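Side-chain contacts in USG-1 protein homolog (Pseudomonas aeruginosa, PDB 2HJS), which probably acts as an NAD(P)-dependent oxidoreductase of the aspartate-semialdehyde dehydrogenase family, although its own substrate is not established: residues V23-E28 / N325-G330; G19-G24 / D316-G321. All coordinates share one frame; numbering follows the deposited sequence.

Interaction 1 of 2, residues V23-E28 / N325-G330; sequences VGLLDE and NAVLLG
Helix segments 23-28 and 325-330 come nearest at Leu26 and Val327, whose CA atoms lie 7.3 Å apart, and no hydrogen bond passes between them. The contact is entirely apolar and rests on one valine set against two consecutive leucines. Val327 directs its CB toward the other helix and divides the work between its methyls. Its CG2 takes the larger share, lying 4.2 Å from Leu25 CB and also 4.2 Å from Leu26 CD2. The other methyl, CG1, is again 4.2 Å from Leu26 CD2, so the leucine methyl sits over the fork of the valine. Because CG1 is anti to the backbone N of Val327 (chi1 175°), CG2 falls beside that N, where it touches both leucines, while CG1 meets Leu26 alone. Leu25 also aims its CB at Val327, and this CB makes its nearest approach, with CD1 only slightly farther off. Leu26 leaves the helix less directly: with CD1 extended anti to CA (chi2 178°), CD2 is the branch that turns back to the valine. All these separations are at the loose end of van der Waals contact, and the three residues are buried. Leu25 also touches Arg319, Ala323 and Leu324 of helix 317-336. Leu26 packs on Leu36 of strand 36-40 and Phe51 of strand 48-51, wedging helix 17-28 between the C-terminal helix and the mixed sheet of the NAD-binding domain.

Interaction 2 of 2, residues G19-G24 / D316-G321; sequences GEALVG and DNVRKG
Ala21 points its methyl at the first turn of helix 317-336, where Val318 and Arg319 receive it without any hydrogen bond across the contact. That turn starts with Asp316, the N-cap residue. Its OD1 accepts from Arg319 N at 3.0 Å with an N-H...O angle of 163°, the donor standing well above the carboxylate plane, and takes a weak bond from Val318 N. Asn317 faces elsewhere, its amide bonded to Gly245 N and Ser163 OG. Val318 carries the side-chain contact: its CG1 lies 3.8 Å from Ala21 CB. The valine CB points along the interface rather than across it, and CG1, anti to the backbone N (chi1 173°), is the branch that bridges to the alanine. The alanine belongs to helix 17-28, the crossover helix of the first beta-alpha-beta unit of the Rossmann-type domain, which links parallel neighbours 9-12 and 36-40. Arg319 meets it through its backbone, with CA 4.3 Å from Ala21 CB, and the small methyl allows the two CA atoms to approach to 5.6 Å. The guanidinium group pairs through NE with Asp292 and through NH2 with Glu28, at the end of helix 17-28. Lys320 N donates to Asp316 O at 2.9 Å. Gly321 N also bonds to Asp316 O, at 3.0 Å, and this i to i+5 bond gives the first turn its wider, pi-type form.

Interactions 1 and 2 join the same pair of helices, 17-28 and 317-336, at points whose centres are 8 Å apart, and their first segments overlap at Val23 and Gly24. Apolar contact runs on between them: Val327 CG2 of interaction 1 lies 3.7 Å from Leu22 CG of interaction 2. Arg319 ties the two together from the polar side, with NH2 2.9 Å from Glu28 OE2 in a salt bridge and 3.7 Å from Leu25 CD2. Interaction 2 is the more open of the two. Its Val318 side chain is about 4 Å from a bound dioxane, probably from the crystallisation liquor, whereas the touching residues of interaction 1 are buried.

Interaction 1 of 2, residues V23-E28 / N325-G330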
loop_
_atom_site.group_PDB
_atom_site.type_symbol
_atom_site.label_atom_id
_atom_site.label_comp_id
_atom_site.label_asym_id
_atom_site.label_seq_id
_atom_site.Cartn_x
_atom_site.Cartn_y
_atom_site.Cartn_z
ATOM N N VAL A 23 10.785 -28.045 0.644
ATOM C CA VAL A 23 11.041 -29.421 0.224
ATOM C C VAL A 23 11.200 -29.492 -1.296
ATOM O O VAL A 23 12.114 -30.155 -1.797
ATOM C CB VAL A 23 9.947 -30.393 0.729
ATOM C CG1 VAL A 23 10.100 -31.765 0.083
ATOM C CG2 VAL A 23 10.004 -30.497 2.274
ATOM N N GLY A 24 10.327 -28.820 -2.035
ATOM C CA GLY A 24 10.455 -28.772 -3.492
ATOM C C GLY A 24 11.789 -28.159 -3.922
ATOM O O GLY A 24 12.400 -28.615 -4.879
ATOM N N LEU A 25 12.245 -27.126 -3.218
ATOM C CA LEU A 25 13.539 -26.518 -3.520
ATOM C C LEU A 25 14.749 -27.406 -3.232
ATOM O O LEU A 25 15.749 -27.322 -3.951
ATOM C CB LEU A 25 13.701 -25.204 -2.763
ATOM C CG LEU A 25 12.831 -24.064 -3.282
ATOM C CD1 LEU A 25 12.911 -22.912 -2.295
ATOM C CD2 LEU A 25 13.233 -23.631 -4.700
ATOM N N LEU A 26 14.671 -28.224 -2.178
ATOM C CA LEU A 26 15.702 -29.199 -1.907
ATOM C C LEU A 26 15.864 -30.135 -3.095
ATOM O O LEU A 26 16.975 -30.520 -3.427
ATOM C CB LEU A 26 15.414 -30.012 -0.629
ATOM C CG LEU A 26 15.394 -29.200 0.670
ATOM C CD1 LEU A 26 15.057 -30.125 1.843
ATOM C CD2 LEU A 26 16.711 -28.434 0.879
ATOM N N ASP A 27 14.752 -30.485 -3.734
ATOM C CA ASP A 27 14.765 -31.429 -4.849
ATOM C C ASP A 27 15.281 -30.690 -6.110
ATOM O O ASP A 27 16.267 -31.113 -6.732
ATOM C CB ASP A 27 13.346 -31.956 -5.016
ATOM C CG ASP A 27 13.204 -32.971 -6.126
ATOM O OD1 ASP A 27 14.219 -33.497 -6.661
ATOM O OD2 ASP A 27 12.034 -33.281 -6.450
ATOM N N GLU A 28 14.642 -29.562 -6.435
ATOM C CA GLU A 28 15.012 -28.708 -7.572
ATOM C C GLU A 28 16.493 -28.337 -7.647
ATOM O O GLU A 28 17.073 -28.293 -8.736
ATOM C CB GLU A 28 14.266 -27.374 -7.472
ATOM C CG GLU A 28 13.227 -27.104 -8.501
ATOM C CD GLU A 28 12.746 -25.636 -8.440
ATOM O OE1 GLU A 28 11.590 -25.420 -7.974
ATOM O OE2 GLU A 28 13.546 -24.723 -8.821
ATOM N N ASN A 325 15.654 -18.401 0.636
ATOM C CA ASN A 325 16.689 -17.844 1.521
ATOM C C ASN A 325 17.185 -18.860 2.568
ATOM O O ASN A 325 18.390 -18.947 2.849
ATOM C CB ASN A 325 16.212 -16.546 2.189
ATOM C CG ASN A 325 16.243 -15.359 1.242
ATOM O OD1 ASN A 325 17.231 -15.150 0.530
ATOM N ND2 ASN A 325 15.157 -14.554 1.238
ATOM N N ALA A 326 16.259 -19.630 3.140
ATOM C CA ALA A 326 16.608 -20.665 4.107
ATOM C C ALA A 326 17.497 -21.738 3.450
ATOM O O ALA A 326 18.503 -22.165 4.011
ATOM C CB ALA A 326 15.339 -21.288 4.702
ATOM N N VAL A 327 17.128 -22.163 2.251
ATOM C CA VAL A 327 17.881 -23.191 1.546
ATOM C C VAL A 327 19.284 -22.675 1.156
ATOM O O VAL A 327 20.275 -23.381 1.324
ATOM C CB VAL A 327 17.106 -23.698 0.312
ATOM C CG1 VAL A 327 17.951 -24.682 -0.495
ATOM C CG2 VAL A 327 15.787 -24.376 0.731
ATOM N N LEU A 328 19.360 -21.442 0.657
ATOM C CA LEU A 328 20.645 -20.833 0.319
ATOM C C LEU A 328 21.592 -20.811 1.517
ATOM O O LEU A 328 22.797 -21.073 1.357
ATOM C CB LEU A 328 20.436 -19.420 -0.237
ATOM C CG LEU A 328 19.781 -19.275 -1.617
ATOM C CD1 LEU A 328 19.498 -17.798 -1.910
ATOM C CD2 LEU A 328 20.661 -19.860 -2.705
ATOM N N LEU A 329 21.049 -20.509 2.707
ATOM C CA LEU A 329 21.781 -20.558 3.978
ATOM C C LEU A 329 22.271 -21.954 4.296
ATOM O O LEU A 329 23.423 -22.132 4.682
ATOM C CB LEU A 329 20.914 -20.009 5.130
ATOM C CG LEU A 329 21.530 -19.918 6.538
ATOM C CD1 LEU A 329 22.856 -19.149 6.508
ATOM C CD2 LEU A 329 20.533 -19.233 7.500
ATOM N N GLY A 330 21.409 -22.954 4.114
ATOM C CA GLY A 330 21.793 -24.343 4.243
ATOM C C GLY A 330 22.900 -24.744 3.279
ATOM O O GLY A 330 23.805 -25.490 3.646
#

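Interaction 2 of 2, residues G19-G24 / D316-G321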
loop_
_atom_site.group_PDB
_atom_site.type_symbol
_atom_site.label_atom_id
_atom_site.label_comp_id
_atom_site.label_asym_id
_atom_site.label_seq_id
_atom_site.Cartn_x
_atom_site.Cartn_y
_atom_site.Cartn_z
ATOM N N GLY A 19 6.992 -24.813 4.264
ATOM C CA GLY A 19 7.658 -26.112 4.369
ATOM C C GLY A 19 7.624 -26.874 3.063
ATOM O O GLY A 19 8.635 -27.430 2.638
ATOM N N GLU A 20 6.459 -26.900 2.433
ATOM C CA GLU A 20 6.260 -27.537 1.130
ATOM C C GLU A 20 7.154 -26.923 0.025
ATOM O O GLU A 20 7.747 -27.639 -0.791
ATOM C CB GLU A 20 4.783 -27.392 0.733
ATOM C CG GLU A 20 4.280 -28.365 -0.314
ATOM C CD GLU A 20 2.963 -27.921 -0.981
ATOM O OE1 GLU A 20 2.420 -26.836 -0.635
ATOM O OE2 GLU A 20 2.484 -28.643 -1.891
ATOM N N ALA A 21 7.242 -25.596 -0.010
ATOM C CA ALA A 21 8.082 -24.932 -1.011
ATOM C C ALA A 21 9.533 -25.310 -0.749
ATOM O O ALA A 21 10.289 -25.550 -1.671
ATOM C CB ALA A 21 7.892 -23.400 -0.975
ATOM N N LEU A 22 9.907 -25.400 0.519
ATOM C CA LEU A 22 11.285 -25.656 0.873
ATOM C C LEU A 22 11.687 -27.076 0.460
ATOM O O LEU A 22 12.788 -27.282 -0.050
ATOM C CB LEU A 22 11.501 -25.407 2.363
ATOM C CG LEU A 22 12.953 -25.306 2.836
ATOM C CD1 LEU A 22 12.992 -24.503 4.107
ATOM C CD2 LEU A 22 13.629 -26.691 3.037
ATOM N N VAL A 23 10.785 -28.045 0.644
ATOM C CA VAL A 23 11.041 -29.421 0.224
ATOM C C VAL A 23 11.200 -29.492 -1.296
ATOM O O VAL A 23 12.114 -30.155 -1.797
ATOM C CB VAL A 23 9.947 -30.393 0.729
ATOM C CG1 VAL A 23 10.100 -31.765 0.083
ATOM C CG2 VAL A 23 10.004 -30.497 2.274
ATOM N N GLY A 24 10.327 -28.820 -2.035
ATOM C CA GLY A 24 10.455 -28.772 -3.492
ATOM C C GLY A 24 11.789 -28.159 -3.922
ATOM O O GLY A 24 12.400 -28.615 -4.879
ATOM N N ASP A 316 8.047 -13.345 -4.242
ATOM C CA ASP A 316 7.269 -14.476 -3.762
ATOM C C ASP A 316 7.647 -14.742 -2.291
ATOM O O ASP A 316 8.717 -15.290 -1.992
ATOM C CB ASP A 316 7.531 -15.703 -4.659
ATOM C CG ASP A 316 6.658 -16.895 -4.306
ATOM O OD1 ASP A 316 6.226 -17.002 -3.125
ATOM O OD2 ASP A 316 6.422 -17.736 -5.213
ATOM N N ASN A 317 6.770 -14.319 -1.375
ATOM C CA ASN A 317 7.009 -14.469 0.057
ATOM C C ASN A 317 7.207 -15.922 0.490
ATOM O O ASN A 317 7.982 -16.201 1.389
ATOM C CB ASN A 317 5.868 -13.821 0.859
ATOM C CG ASN A 317 4.506 -14.379 0.492
ATOM O OD1 ASN A 317 4.118 -14.416 -0.684
ATOM N ND2 ASN A 317 3.781 -14.847 1.503
ATOM N N VAL A 318 6.534 -16.854 -0.170
ATOM C CA VAL A 318 6.664 -18.260 0.194
ATOM C C VAL A 318 7.944 -18.923 -0.351
ATOM O O VAL A 318 8.780 -19.412 0.420
ATOM C CB VAL A 318 5.404 -19.047 -0.200
ATOM C CG1 VAL A 318 5.607 -20.562 0.024
ATOM C CG2 VAL A 318 4.199 -18.528 0.618
ATOM N N ARG A 319 8.077 -18.926 -1.675
ATOM C CA ARG A 319 9.183 -19.580 -2.363
ATOM C C ARG A 319 10.507 -18.837 -2.146
ATOM O O ARG A 319 11.519 -19.473 -1.864
ATOM C CB ARG A 319 8.887 -19.662 -3.855
ATOM C CG ARG A 319 9.985 -20.379 -4.660
ATOM C CD ARG A 319 9.788 -20.178 -6.156
ATOM N NE ARG A 319 10.908 -20.726 -6.927
ATOM C CZ ARG A 319 11.045 -22.010 -7.280
ATOM N NH1 ARG A 319 10.124 -22.902 -6.942
ATOM N NH2 ARG A 319 12.114 -22.403 -7.973
ATOM N N LYS A 320 10.490 -17.504 -2.307
ATOM C CA LYS A 320 11.714 -16.710 -2.292
ATOM C C LYS A 320 12.065 -16.130 -0.906
ATOM O O LYS A 320 13.070 -16.505 -0.331
ATOM C CB LYS A 320 11.677 -15.592 -3.353
ATOM C CG LYS A 320 12.849 -14.581 -3.233
ATOM C CD LYS A 320 14.232 -15.311 -3.395
ATOM C CE LYS A 320 15.413 -14.343 -3.446
ATOM N NZ LYS A 320 15.496 -13.513 -4.686
ATOM N N GLY A 321 11.245 -15.224 -0.376
ATOM C CA GLY A 321 11.574 -14.539 0.874
ATOM C C GLY A 321 11.859 -15.516 1.997
ATOM O O GLY A 321 12.898 -15.419 2.650
#